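Local coordinates for Cow rumen GH26 endo-mannanase (Metagenome, PDB 6UEH), which hydrolyses internal beta-1,4-mannosidic linkages of mannans, probably including galactomannan, as a family GH26 endo-mannanase from the cow rumen, at residues Ile307-His312 / Ile358-Leu363; Gly204-Asn209 / Thr236-Ile241; Glu313-Val318 / Tyr364-Asp369. All blocks are in the same frame, centred on the assembly; numbering follows the deposited sequence.

Interaction 1: residues Ile307-His312 / Ile358-Leu363; sequences IFRPLH and IWEQNL. With ACT (acetate ion), chain D.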
loop_
_atom_site.group_PDB
_atom_site.type_symbol
_atom_site.label_atom_id
_atom_site.label_comp_id
_atom_site.label_asym_id
_atom_site.label_seq_id
_atom_site.Cartn_x
_atom_site.Cartn_y
_atom_site.Cartn_z
ATOM N N ILE A 307 -4.736 10.271 11.929
ATOM C CA ILE A 307 -4.036 9.188 11.249
ATOM C C ILE A 307 -2.621 9.677 10.956
ATOM O O ILE A 307 -2.382 10.368 9.964
ATOM C CB ILE A 307 -4.744 8.757 9.952
ATOM C CG1 ILE A 307 -6.196 8.368 10.246
ATOM C CG2 ILE A 307 -3.996 7.600 9.293
ATOM C CD1 ILE A 307 -7.030 8.109 9.011
ATOM N N PHE A 308 -1.694 9.330 11.841
ATOM C CA PHE A 308 -0.336 9.857 11.792
ATOM C C PHE A 308 0.576 8.935 10.988
ATOM O O PHE A 308 0.739 7.759 11.324
ATOM C CB PHE A 308 0.197 10.048 13.217
ATOM C CG PHE A 308 1.508 10.773 13.288
ATOM C CD1 PHE A 308 1.737 11.900 12.515
ATOM C CD2 PHE A 308 2.508 10.339 14.145
ATOM C CE1 PHE A 308 2.946 12.572 12.586
ATOM C CE2 PHE A 308 3.718 11.009 14.220
ATOM C CZ PHE A 308 3.935 12.125 13.439
ATOM N N ARG A 309 1.162 9.478 9.922
ATOM C CA ARG A 309 1.999 8.696 9.017
ATOM C C ARG A 309 3.424 9.256 8.954
ATOM O O ARG A 309 3.834 9.830 7.945
ATOM C CB ARG A 309 1.366 8.663 7.618
ATOM C CG ARG A 309 2.001 7.681 6.644
ATOM C CD ARG A 309 1.180 7.580 5.363
ATOM N NE ARG A 309 1.002 8.877 4.716
ATOM C CZ ARG A 309 1.671 9.270 3.636
ATOM N NH1 ARG A 309 2.557 8.458 3.068
ATOM N NH2 ARG A 309 1.444 10.469 3.113
ATOM N N PRO A 310 4.188 9.091 10.044
ATOM C CA PRO A 310 5.564 9.585 10.050
ATOM C C PRO A 310 6.485 8.612 9.334
ATOM O O PRO A 310 6.052 7.494 9.051
ATOM C CB PRO A 310 5.893 9.654 11.539
ATOM C CG PRO A 310 5.143 8.488 12.108
ATOM C CD PRO A 310 3.866 8.370 11.291
ATOM N N LEU A 311 7.718 9.028 9.050
ATOM C CA LEU A 311 8.748 8.119 8.550
ATOM C C LEU A 311 8.245 7.299 7.368
ATOM O O LEU A 311 8.439 6.084 7.315
ATOM C CB LEU A 311 9.215 7.193 9.677
ATOM C CG LEU A 311 9.768 7.898 10.920
ATOM C CD1 LEU A 311 9.888 6.932 12.090
ATOM C CD2 LEU A 311 11.118 8.522 10.607
ATOM N N HIS A 312 7.595 7.977 6.428
ATOM C CA HIS A 312 6.866 7.309 5.358
ATOM C C HIS A 312 7.750 6.962 4.161
ATOM O O HIS A 312 8.879 7.448 4.049
ATOM C CB HIS A 312 5.689 8.182 4.909
ATOM C CG HIS A 312 6.096 9.441 4.208
ATOM N ND1 HIS A 312 6.889 10.401 4.801
ATOM C CD2 HIS A 312 5.810 9.903 2.968
ATOM C CE1 HIS A 312 7.081 11.395 3.952
ATOM N NE2 HIS A 312 6.435 11.119 2.833
ATOM N N ILE A 358 -3.345 7.375 15.319
ATOM C CA ILE A 358 -3.480 6.114 14.605
ATOM C C ILE A 358 -2.249 5.953 13.725
ATOM O O ILE A 358 -2.103 6.642 12.716
ATOM C CB ILE A 358 -4.764 6.063 13.754
ATOM C CG1 ILE A 358 -5.996 6.243 14.646
ATOM C CG2 ILE A 358 -4.845 4.750 12.986
ATOM C CD1 ILE A 358 -7.309 6.171 13.901
ATOM N N TRP A 359 -1.354 5.058 14.124
ATOM C CA TRP A 359 -0.048 4.951 13.486
ATOM C C TRP A 359 -0.116 4.209 12.153
ATOM O O TRP A 359 -0.338 2.997 12.113
ATOM C CB TRP A 359 0.940 4.257 14.427
ATOM C CG TRP A 359 1.217 5.038 15.678
ATOM C CD1 TRP A 359 0.436 5.107 16.797
ATOM C CD2 TRP A 359 2.358 5.864 15.934
ATOM N NE1 TRP A 359 1.021 5.925 17.734
ATOM C CE2 TRP A 359 2.204 6.402 17.228
ATOM C CE3 TRP A 359 3.498 6.199 15.196
ATOM C CZ2 TRP A 359 3.143 7.257 17.798
ATOM C CZ3 TRP A 359 4.429 7.049 15.763
ATOM C CH2 TRP A 359 4.246 7.567 17.051
ATOM N N GLU A 360 0.080 4.947 11.064
ATOM C CA GLU A 360 0.086 4.355 9.731
ATOM C C GLU A 360 1.503 4.279 9.182
ATOM O O GLU A 360 2.193 5.294 9.066
ATOM C CB GLU A 360 -0.800 5.150 8.769
ATOM C CG GLU A 360 -0.839 4.569 7.362
ATOM C CD GLU A 360 -1.870 5.237 6.474
ATOM O OE1 GLU A 360 -2.152 6.436 6.680
ATOM O OE2 GLU A 360 -2.404 4.561 5.571
ATOM N N GLN A 361 1.933 3.068 8.849
ATOM C CA GLN A 361 3.261 2.867 8.293
ATOM C C GLN A 361 3.171 2.440 6.834
ATOM O O GLN A 361 2.397 1.546 6.485
ATOM C CB GLN A 361 4.031 1.823 9.103
ATOM C CG GLN A 361 5.457 1.604 8.624
ATOM C CD GLN A 361 6.237 0.670 9.525
ATOM O OE1 GLN A 361 5.837 -0.475 9.750
ATOM N NE2 GLN A 361 7.352 1.158 10.056
ATOM N N ASN A 362 3.956 3.093 5.984
ATOM C CA ASN A 362 4.038 2.700 4.587
ATOM C C ASN A 362 4.770 1.374 4.431
ATOM O O ASN A 362 5.718 1.083 5.160
ATOM C CB ASN A 362 4.741 3.778 3.754
ATOM C CG ASN A 362 3.784 4.836 3.229
ATOM O OD1 ASN A 362 3.914 6.015 3.548
ATOM N ND2 ASN A 362 2.830 4.419 2.409
ATOM N N LEU A 363 4.308 0.565 3.491
ATOM C CA LEU A 363 5.055 -0.600 3.050
ATOM C C LEU A 363 5.015 -0.626 1.535
ATOM O O LEU A 363 4.102 -0.067 0.924
ATOM C CB LEU A 363 4.477 -1.895 3.633
ATOM C CG LEU A 363 4.693 -2.176 5.123
ATOM C CD1 LEU A 363 3.935 -3.424 5.546
ATOM C CD2 LEU A 363 6.170 -2.322 5.437
HETATM C C ACT D . 5.855 12.801 -0.634
HETATM O O ACT D . 6.969 13.340 -0.450
HETATM O OXT ACT D . 5.364 12.210 0.353
HETATM C CH3 ACT D . 5.153 12.867 -1.957
HETATM O O HOH W 1 4.693 5.753 7.425
HETATM O O HOH W 2 7.502 3.881 5.747
#

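Interaction 2: residues Gly204-Asn209 / Thr236-Ile241; sequences GFDFMN and TASWHI. With ACT (acetate ion), chain D.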
loop_
_atom_site.group_PDB
_atom_site.type_symbol
_atom_site.label_atom_id
_atom_site.label_comp_id
_atom_site.label_asym_id
_atom_site.label_seq_id
_atom_site.Cartn_x
_atom_site.Cartn_y
_atom_site.Cartn_z
ATOM N N GLY A 204 -5.372 15.514 4.108
ATOM C CA GLY A 204 -3.983 15.235 4.420
ATOM C C GLY A 204 -3.210 16.489 4.773
ATOM O O GLY A 204 -3.309 17.506 4.084
ATOM N N PHE A 205 -2.440 16.413 5.854
ATOM C CA PHE A 205 -1.646 17.538 6.331
ATOM C C PHE A 205 -0.176 17.141 6.432
ATOM O O PHE A 205 0.194 16.017 6.095
ATOM C CB PHE A 205 -2.150 18.023 7.696
ATOM C CG PHE A 205 -3.611 18.397 7.718
ATOM C CD1 PHE A 205 -4.583 17.438 7.959
ATOM C CD2 PHE A 205 -4.008 19.710 7.523
ATOM C CE1 PHE A 205 -5.927 17.782 7.992
ATOM C CE2 PHE A 205 -5.347 20.061 7.555
ATOM C CZ PHE A 205 -6.306 19.097 7.794
ATOM N N ASP A 206 0.657 18.064 6.904
ATOM C CA ASP A 206 2.077 17.784 7.116
ATOM C C ASP A 206 2.666 18.757 8.133
ATOM O O ASP A 206 2.414 19.959 8.064
ATOM C CB ASP A 206 2.855 17.868 5.799
ATOM C CG ASP A 206 4.153 17.076 5.836
ATOM O OD1 ASP A 206 5.072 17.462 6.591
ATOM O OD2 ASP A 206 4.255 16.069 5.104
ATOM N N PHE A 207 3.460 18.233 9.064
ATOM C CA PHE A 207 4.001 19.039 10.154
ATOM C C PHE A 207 5.459 19.437 9.952
ATOM O O PHE A 207 6.148 19.780 10.911
ATOM C CB PHE A 207 3.860 18.289 11.482
ATOM C CG PHE A 207 2.445 18.187 11.970
ATOM C CD1 PHE A 207 1.871 19.226 12.682
ATOM C CD2 PHE A 207 1.687 17.057 11.711
ATOM C CE1 PHE A 207 0.565 19.142 13.127
ATOM C CE2 PHE A 207 0.384 16.967 12.156
ATOM C CZ PHE A 207 -0.178 18.011 12.864
ATOM N N MET A 208 5.922 19.413 8.705
ATOM C CA MET A 208 7.336 19.628 8.409
ATOM C C MET A 208 7.858 21.000 8.846
ATOM O O MET A 208 9.031 21.137 9.199
ATOM C CB MET A 208 7.590 19.436 6.910
ATOM C CG MET A 208 6.751 20.338 6.019
ATOM S SD MET A 208 6.910 19.916 4.272
ATOM C CE MET A 208 8.660 20.192 4.027
ATOM N N ASN A 209 6.997 22.013 8.838
ATOM C CA ASN A 209 7.452 23.375 9.105
ATOM C C ASN A 209 7.574 23.710 10.590
ATOM O O ASN A 209 8.027 24.795 10.952
ATOM C CB ASN A 209 6.529 24.379 8.414
ATOM C CG ASN A 209 6.713 24.385 6.911
ATOM O OD1 ASN A 209 7.838 24.301 6.418
ATOM N ND2 ASN A 209 5.609 24.468 6.174
ATOM N N THR A 236 -5.440 13.126 8.345
ATOM C CA THR A 236 -4.208 12.346 8.296
ATOM C C THR A 236 -3.038 13.306 8.099
ATOM O O THR A 236 -3.205 14.392 7.542
ATOM C CB THR A 236 -4.225 11.280 7.171
ATOM O OG1 THR A 236 -3.056 10.457 7.268
ATOM C CG2 THR A 236 -4.266 11.932 5.797
ATOM N N ALA A 237 -1.854 12.928 8.571
ATOM C CA ALA A 237 -0.706 13.814 8.425
ATOM C C ALA A 237 0.619 13.072 8.310
ATOM O O ALA A 237 0.880 12.111 9.038
ATOM C CB ALA A 237 -0.653 14.794 9.587
ATOM N N SER A 238 1.451 13.532 7.382
ATOM C CA SER A 238 2.820 13.052 7.267
ATOM C C SER A 238 3.756 14.043 7.955
ATOM O O SER A 238 3.305 15.032 8.537
ATOM C CB SER A 238 3.207 12.854 5.797
ATOM O OG SER A 238 2.802 13.955 5.000
ATOM N N TRP A 239 5.056 13.784 7.885
ATOM C CA TRP A 239 6.031 14.590 8.611
ATOM C C TRP A 239 7.356 14.643 7.852
ATOM O O TRP A 239 8.284 13.901 8.164
ATOM C CB TRP A 239 6.236 14.016 10.019
ATOM C CG TRP A 239 7.117 14.822 10.928
ATOM C CD1 TRP A 239 7.252 16.182 10.960
ATOM C CD2 TRP A 239 7.990 14.310 11.945
ATOM N NE1 TRP A 239 8.153 16.546 11.935
ATOM C CE2 TRP A 239 8.621 15.415 12.551
ATOM C CE3 TRP A 239 8.300 13.022 12.398
ATOM C CZ2 TRP A 239 9.546 15.272 13.588
ATOM C CZ3 TRP A 239 9.215 12.882 13.429
ATOM C CH2 TRP A 239 9.827 14.000 14.011
ATOM N N HIS A 240 7.433 15.514 6.848
ATOM C CA HIS A 240 8.644 15.654 6.039
ATOM C C HIS A 240 9.750 16.393 6.791
ATOM O O HIS A 240 10.223 17.440 6.340
ATOM C CB HIS A 240 8.341 16.388 4.728
ATOM C CG HIS A 240 7.641 15.548 3.705
ATOM N ND1 HIS A 240 6.294 15.259 3.772
ATOM C CD2 HIS A 240 8.101 14.939 2.587
ATOM C CE1 HIS A 240 5.956 14.509 2.739
ATOM N NE2 HIS A 240 7.034 14.298 2.005
ATOM N N ILE A 241 10.171 15.841 7.926
ATOM C CA ILE A 241 11.175 16.496 8.755
ATOM C C ILE A 241 12.551 16.467 8.084
ATOM O O ILE A 241 13.086 15.404 7.760
ATOM C CB ILE A 241 11.248 15.853 10.168
ATOM C CG1 ILE A 241 12.359 16.499 11.001
ATOM C CG2 ILE A 241 11.415 14.335 10.088
ATOM C CD1 ILE A 241 12.127 17.970 11.298
HETATM C C ACT D . 5.855 12.801 -0.634
HETATM O O ACT D . 6.969 13.340 -0.450
HETATM O OXT ACT D . 5.364 12.210 0.353
HETATM C CH3 ACT D . 5.153 12.867 -1.957
HETATM O O HOH W 3 11.583 20.032 8.146
#

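Interaction 3: residues Glu313-Val318 / Tyr364-Asp369; sequences EAEGNV and YAWSPD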
loop_
_atom_site.group_PDB
_atom_site.type_symbol
_atom_site.label_atom_id
_atom_site.label_comp_id
_atom_site.label_asym_id
_atom_site.label_seq_id
_atom_site.Cartn_x
_atom_site.Cartn_y
_atom_site.Cartn_z
ATOM N N GLU A 313 7.224 6.109 3.282
ATOM C CA GLU A 313 7.917 5.666 2.072
ATOM C C GLU A 313 9.339 5.194 2.365
ATOM O O GLU A 313 10.265 5.472 1.604
ATOM C CB GLU A 313 7.938 6.790 1.031
ATOM C CG GLU A 313 6.556 7.229 0.571
ATOM C CD GLU A 313 6.609 8.278 -0.533
ATOM O OE1 GLU A 313 7.720 8.725 -0.882
ATOM O OE2 GLU A 313 5.539 8.658 -1.054
ATOM N N ALA A 314 9.492 4.469 3.469
ATOM C CA ALA A 314 10.805 4.139 4.020
ATOM C C ALA A 314 11.720 3.391 3.053
ATOM O O ALA A 314 12.853 3.812 2.818
ATOM C CB ALA A 314 10.636 3.332 5.290
ATOM N N GLU A 315 11.238 2.279 2.506
ATOM C CA GLU A 315 12.071 1.458 1.634
ATOM C C GLU A 315 12.469 2.198 0.361
ATOM O O GLU A 315 13.599 2.068 -0.112
ATOM C CB GLU A 315 11.361 0.153 1.264
ATOM C CG GLU A 315 12.195 -0.733 0.345
ATOM C CD GLU A 315 11.513 -2.039 -0.017
ATOM O OE1 GLU A 315 10.383 -2.280 0.459
ATOM O OE2 GLU A 315 12.113 -2.824 -0.781
ATOM N N GLY A 316 11.544 2.979 -0.185
ATOM C CA GLY A 316 11.760 3.604 -1.477
ATOM C C GLY A 316 11.778 2.536 -2.555
ATOM O O GLY A 316 10.854 1.729 -2.651
ATOM N N ASN A 317 12.829 2.524 -3.367
ATOM C CA ASN A 317 13.004 1.462 -4.351
ATOM C C ASN A 317 13.577 0.213 -3.687
ATOM O O ASN A 317 14.230 0.308 -2.647
ATOM C CB ASN A 317 13.896 1.935 -5.496
ATOM C CG ASN A 317 13.194 2.926 -6.403
ATOM O OD1 ASN A 317 12.065 2.695 -6.836
ATOM N ND2 ASN A 317 13.851 4.044 -6.683
ATOM N N VAL A 318 13.326 -0.945 -4.294
ATOM C CA VAL A 318 13.591 -2.242 -3.668
ATOM C C VAL A 318 14.988 -2.370 -3.049
ATOM O O VAL A 318 16.005 -2.237 -3.732
ATOM C CB VAL A 318 13.382 -3.397 -4.679
ATOM C CG1 VAL A 318 14.119 -3.126 -5.991
ATOM C CG2 VAL A 318 13.803 -4.727 -4.070
ATOM N N TYR A 364 6.011 -1.257 0.928
ATOM C CA TYR A 364 5.970 -1.512 -0.503
ATOM C C TYR A 364 5.825 -3.009 -0.744
ATOM O O TYR A 364 5.844 -3.797 0.198
ATOM C CB TYR A 364 7.217 -0.952 -1.188
ATOM C CG TYR A 364 7.186 0.554 -1.303
ATOM C CD1 TYR A 364 6.569 1.175 -2.383
ATOM C CD2 TYR A 364 7.750 1.358 -0.320
ATOM C CE1 TYR A 364 6.529 2.553 -2.488
ATOM C CE2 TYR A 364 7.717 2.737 -0.418
ATOM C CZ TYR A 364 7.104 3.329 -1.503
ATOM O OH TYR A 364 7.064 4.700 -1.603
ATOM N N ALA A 365 5.661 -3.397 -2.002
ATOM C CA ALA A 365 5.444 -4.798 -2.334
ATOM C C ALA A 365 6.386 -5.263 -3.437
ATOM O O ALA A 365 6.029 -6.123 -4.241
ATOM C CB ALA A 365 4.000 -5.022 -2.745
ATOM N N TRP A 366 7.589 -4.694 -3.468
ATOM C CA TRP A 366 8.566 -5.028 -4.502
ATOM C C TRP A 366 8.969 -6.498 -4.447
ATOM O O TRP A 366 9.091 -7.160 -5.477
ATOM C CB TRP A 366 9.820 -4.156 -4.372
ATOM C CG TRP A 366 9.557 -2.684 -4.290
ATOM C CD1 TRP A 366 9.976 -1.833 -3.307
ATOM C CD2 TRP A 366 8.824 -1.884 -5.226
ATOM N NE1 TRP A 366 9.550 -0.555 -3.573
ATOM C CE2 TRP A 366 8.838 -0.559 -4.745
ATOM C CE3 TRP A 366 8.155 -2.158 -6.425
ATOM C CZ2 TRP A 366 8.213 0.488 -5.419
ATOM C CZ3 TRP A 366 7.532 -1.117 -7.091
ATOM C CH2 TRP A 366 7.565 0.189 -6.586
ATOM N N SER A 367 9.177 -6.997 -3.233
ATOM C CA SER A 367 9.644 -8.358 -3.020
ATOM C C SER A 367 9.202 -8.815 -1.633
ATOM O O SER A 367 8.708 -8.002 -0.854
ATOM C CB SER A 367 11.169 -8.427 -3.162
ATOM O OG SER A 367 11.811 -7.821 -2.054
ATOM N N PRO A 368 9.356 -10.113 -1.321
ATOM C CA PRO A 368 9.058 -10.559 0.045
ATOM C C PRO A 368 9.854 -9.810 1.116
ATOM O O PRO A 368 9.360 -9.643 2.232
ATOM C CB PRO A 368 9.445 -12.038 0.018
ATOM C CG PRO A 368 9.213 -12.446 -1.391
ATOM C CD PRO A 368 9.581 -11.254 -2.230
ATOM N N ASP A 369 11.059 -9.356 0.777
ATOM C CA ASP A 369 11.916 -8.650 1.728
ATOM C C ASP A 369 11.380 -7.269 2.100
ATOM O O ASP A 369 11.872 -6.638 3.038
ATOM C CB ASP A 369 13.335 -8.511 1.171
ATOM C CG ASP A 369 14.104 -9.818 1.194
ATOM O OD1 ASP A 369 13.692 -10.744 1.928
ATOM O OD2 ASP A 369 15.130 -9.915 0.487
HETATM O O HOH W 4 8.543 -1.849 2.380
HETATM O O HOH W 5 12.660 -5.281 -0.612
#

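Interaction 1: residues Ile307-His312 / Ile358-Leu363
Arg309 and Glu360 lie side by side on neighbouring parallel strands of the TIM barrel, their side chains pointing the same way into its interior. Arg309 CB and CG run beside the backbone carbonyl of Glu360, with CG 3.4 Å from Glu360 O. CD then passes between two side-chain oxygens, Asn362 OD1 and Glu360 OE1, the latter 3.8 Å from Arg309 CD. A bend at chi3 (57°) sets NE, which stays beyond salt-bridge distance of Glu360 OE1; that oxygen is hydrogen-bonded to Tyr447. At the tip, Arg309 NH1 donates to Asn362 OD1 (2.8 Å, 147° at the hydrogen), meeting a lone pair in the carbonyl plane while the amide stands nearly upright to the guanidinium. NH1 also forms a salt bridge to Asp386 and NH2 one to Glu428. An alanine here would probably leave Asp386 and Glu428 without this salt-bridge partner and Asn362 OD1 without the guanidinium N-H.

The strands are joined by Phe308 N to Ile358 O (2.9 Å) and Glu360 N to Phe308 O (2.9 Å). Beyond them, a water donates to Pro310 O and Glu360 O and accepts from Asn362 N, joining the backbones. On the helix-facing side, Phe308 turns its edge to the face of Trp359 in a T-shaped pair (planes 69° apart), Phe308 CD2 lying 4.1 Å from Trp359 CZ3, and Pro310 CG rests near the same CZ3. His312 NE2 donates to OXT of an acetate ion (2.9 Å), probably from the crystallisation liquor. The contact thus has an aromatic side toward helix 334-351 and an interior side where, among Ile307 and Ile358, one guanidinium ties strand 306-309 to Asn362 and, by salt bridges, to the strands beyond.

Interaction 2: residues Gly204-Asn209 / Thr236-Ile241
Ala237 CB fills the small apolar centre, 4.0 Å from Phe205 CB and 3.5 Å from Phe207 CE2. Phe207 carries this patch on to Trp239, its CB approaching the indole at CD1, while the edge of that indole lies by the Phe207 carbonyl. The backbones are joined by Phe205 N to Thr236 O, Ser238 N to Phe205 O and, next along, Phe207 N to Ser238 O. At the polar edge Asp206 ties the second segment together. Its CG is anti to the backbone N (chi1 -157°), on the side of the carbonyl carbon, and its oxygens meet Ser238 and His240. Asp206 OD1 accepts the backbone N of His240 (3.1 Å) on its syn lone pair. Asp206 OD2 takes His240 ND1 (2.6 Å) and Ser238 OG (2.6 Å) from opposite faces of the carboxylate plane. Held at ND1 nearly in its ring plane, the imidazole donates from NE2 to O of the acetate at 2.6 Å; Met208 SD packs against His240 CB. The segments end the two strands of a beta-alpha-beta unit whose helix 220-230 lies against Phe205 and Phe207, while helix 280-301 packs on Phe207 and Trp239, and strand 306-309 follows beside Ala237.

Interaction 3: residues Glu313-Val318 / Tyr364-Asp369
Tyr364 and Trp366 converge on one backbone oxygen, Gly316 O. Tyr364 CG is anti to the carbonyl carbon (chi1 -74°); Gly316 O stands 3.8 Å above the plane of its ring, over the centre. Trp366 adopts the same kind of first torsion (chi1 -51°) and donates from NE1 to Gly316 O (2.8 Å) in the carbonyl plane. Glu315 is fully extended, CG anti to the backbone N; its side chain crosses those of Tyr364 and Trp366 obliquely, the carboxylate nearly upright to each ring. Glu315 OE2 comes to the edge of the indole, 3.5 Å from Trp366 CD1, while OE1 lies near Tyr364 CB. One water joins Glu315 OE1 to Tyr364 N, and another lies between Glu315 OE2 and Ser367 OG; Ser370 and Asn319 also bond this carboxylate. At the exposed end Val318 CB meets Trp366 CB at 3.7 Å. At the buried end Tyr364 OH lies 3.4 Å from Glu313 CG, while the Glu313 carboxylate continues to Trp326. Two segments made mostly of loop, following barrel strands 306-309 and 357-362 at the C-terminal ends where TIM-barrel enzymes carry their active sites, are thereby held by one direct hydrogen bond, aromatic surface and water links to Glu315.

In the fold
From the N-terminal side of the barrel domain, interaction 2 closes first, bringing strand 234-238 back beside strand 202-206 after helix 220-230. It is complete before residues 307-312 open interaction 1, which closes at 358-363 after helix 334-351. Interaction 3 uses the residues directly following each of those segments, so its span crosses that of interaction 1 and continues the contact from the strands into the loops that follow them. Interactions 1 and 2 meet between neighbouring strands, where Thr236 OG1 bonds to Ile307 O, and again at the acetate shared by His240 and His312. Together they join four consecutive strands of the parallel barrel to two loops at its mouth.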